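Thioredoxin reductase (Streptomyces clavuligerus, PDB 4NTD) catalyses disulfide bond formation in the natural product holomycin as an FAD-dependent dithiol oxidase related to thioredoxin reductases. Local coordinates at the interface of chains A and B. Numbering follows the deposited sequence. Chains: chain A/B, Thioredoxin reductase.

The interface of chains A and B. Residues chain A 73, 79, 164-165, 168-169; chain B 51, 97.
B:Arg51 reaches from chain B into chain A and meets A:Glu169 end-on, its guanidinium and the carboxylate nearly coplanar. Followed outward, CB leads to CG, which lies over one face of the B:Tyr97 ring. CD comes no nearer than 4.0 Å to A:Asp79 OD1, and there the chain, straight at chi2, bends about the CG-CD bond (chi3 47°). NE binds water 2, which also contacts the carbonyl oxygen of A:Tyr164. A:Gln73 CB lies 3.3 Å from CZ, over the centre of one guanidinium face, so the glutamine chain caps that face. NH1 makes a salt bridge to A:Glu169 OE2 at 2.8 Å and also donates to the phenol oxygen of B:Tyr97. NH2 is shared between A:Glu169 OE1 and A:Tyr164 O, each at 3.0 Å from it and close to the guanidinium plane. Both glutamate oxygens use their syn lone pairs, and with the A:Tyr164 and B:Tyr97 oxygens also near the plane, the bonds hold the guanidinium against turning. B:Tyr97 OH in turn donates to the syn side of A:Asp79 OD2, 2.5 Å away, and thus relays between arginine and aspartate. Its ring sends CE1 over the centre of the A:Tyr168 face, the planes 88° apart; CG of A:Tyr168 stands anti to its own backbone nitrogen (chi1 -177°), which presents that face to B:Tyr97. With an alanine at B:Arg51, A:Glu169 would probably be left without its charged mate and B:Tyr97 without the group packed on its face. The arginine ends helix 40-51 of one subunit and fits against helix 163-166, which carries A:Cys165 of the redox-active CPYC motif, and 3-10 helix 168-170 of the other; the two-fold repeats the contact.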
loop_
_atom_site.group_PDB
_atom_site.type_symbol
_atom_site.label_atom_id
_atom_site.label_comp_id
_atom_site.label_asym_id
_atom_site.label_seq_id
_atom_site.Cartn_x
_atom_site.Cartn_y
_atom_site.Cartn_z
ATOM N N GLN A 73 -15.347 1.094 0.118
ATOM C CA GLN A 73 -15.259 -0.204 0.770
ATOM C C GLN A 73 -13.858 -0.791 0.607
ATOM O O GLN A 73 -13.156 -0.491 -0.363
ATOM C CB GLN A 73 -16.272 -1.174 0.155
ATOM C CG GLN A 73 -17.696 -0.647 0.024
ATOM C CD GLN A 73 -18.422 -0.500 1.351
ATOM O OE1 GLN A 73 -18.040 -1.092 2.367
ATOM N NE2 GLN A 73 -19.488 0.285 1.345
ATOM N N ASP A 79 -13.949 0.621 6.319
ATOM C CA ASP A 79 -14.890 -0.015 5.403
ATOM C C ASP A 79 -16.262 0.650 5.541
ATOM O O ASP A 79 -16.869 0.617 6.613
ATOM C CB ASP A 79 -14.982 -1.515 5.690
ATOM C CG ASP A 79 -15.805 -2.258 4.659
ATOM O OD1 ASP A 79 -15.500 -2.152 3.451
ATOM O OD2 ASP A 79 -16.753 -2.956 5.062
ATOM N N TYR A 164 -14.520 -5.222 -6.941
ATOM C CA TYR A 164 -14.035 -5.225 -5.555
ATOM C C TYR A 164 -14.707 -4.117 -4.748
ATOM O O TYR A 164 -15.055 -4.313 -3.582
ATOM C CB TYR A 164 -12.503 -5.119 -5.503
ATOM C CG TYR A 164 -11.857 -6.294 -6.195
ATOM C CD1 TYR A 164 -11.936 -7.565 -5.645
ATOM C CD2 TYR A 164 -11.217 -6.150 -7.421
ATOM C CE1 TYR A 164 -11.380 -8.654 -6.281
ATOM C CE2 TYR A 164 -10.656 -7.236 -8.067
ATOM C CZ TYR A 164 -10.741 -8.485 -7.487
ATOM O OH TYR A 164 -10.200 -9.580 -8.102
ATOM N N CYS A 165 -14.918 -2.972 -5.389
ATOM C CA CYS A 165 -15.554 -1.826 -4.749
ATOM C C CYS A 165 -17.048 -2.039 -4.512
ATOM O O CYS A 165 -17.573 -1.634 -3.477
ATOM C CB CYS A 165 -15.361 -0.574 -5.607
ATOM S SG CYS A 165 -13.644 -0.214 -6.041
ATOM N N TYR A 168 -19.830 -6.886 -3.630
ATOM C CA TYR A 168 -20.517 -7.381 -2.443
ATOM C C TYR A 168 -21.903 -6.751 -2.293
ATOM O O TYR A 168 -22.877 -7.438 -1.979
ATOM C CB TYR A 168 -19.699 -7.123 -1.177
ATOM C CG TYR A 168 -20.372 -7.696 0.041
ATOM C CD1 TYR A 168 -20.205 -9.033 0.379
ATOM C CD2 TYR A 168 -21.217 -6.917 0.826
ATOM C CE1 TYR A 168 -20.840 -9.575 1.482
ATOM C CE2 TYR A 168 -21.858 -7.449 1.930
ATOM C CZ TYR A 168 -21.664 -8.778 2.253
ATOM O OH TYR A 168 -22.293 -9.314 3.349
ATOM N N GLU A 169 -21.976 -5.446 -2.547
ATOM C CA GLU A 169 -23.205 -4.673 -2.366
ATOM C C GLU A 169 -24.317 -5.057 -3.350
ATOM O O GLU A 169 -25.488 -4.773 -3.097
ATOM C CB GLU A 169 -22.913 -3.169 -2.472
ATOM C CG GLU A 169 -22.219 -2.568 -1.252
ATOM C CD GLU A 169 -20.790 -3.052 -1.052
ATOM O OE1 GLU A 169 -20.057 -3.235 -2.047
ATOM O OE2 GLU A 169 -20.389 -3.246 0.113
ATOM N N ARG B 51 -15.074 -9.943 0.904
ATOM C CA ARG B 51 -15.998 -9.130 0.106
ATOM C C ARG B 51 -16.179 -9.696 -1.310
ATOM O O ARG B 51 -17.218 -9.480 -1.938
ATOM C CB ARG B 51 -15.525 -7.673 0.045
ATOM C CG ARG B 51 -15.784 -6.885 1.327
ATOM C CD ARG B 51 -15.285 -5.450 1.222
ATOM N NE ARG B 51 -15.713 -4.856 -0.039
ATOM C CZ ARG B 51 -16.941 -4.409 -0.299
ATOM N NH1 ARG B 51 -17.891 -4.426 0.633
ATOM N NH2 ARG B 51 -17.216 -3.919 -1.502
ATOM N N TYR B 97 -18.024 -10.041 7.296
ATOM C CA TYR B 97 -18.203 -10.593 5.950
ATOM C C TYR B 97 -18.169 -12.126 5.914
ATOM O O TYR B 97 -18.326 -12.720 4.848
ATOM C CB TYR B 97 -17.155 -10.016 4.990
ATOM C CG TYR B 97 -17.398 -8.565 4.643
ATOM C CD1 TYR B 97 -18.462 -8.200 3.826
ATOM C CD2 TYR B 97 -16.570 -7.558 5.127
ATOM C CE1 TYR B 97 -18.698 -6.876 3.505
ATOM C CE2 TYR B 97 -16.797 -6.229 4.809
ATOM C CZ TYR B 97 -17.863 -5.894 3.994
ATOM O OH TYR B 97 -18.105 -4.582 3.662
HETATM O O HOH W 1 -16.768 -6.721 -3.548
HETATM O O HOH W 2 -13.250 -4.981 -1.368
#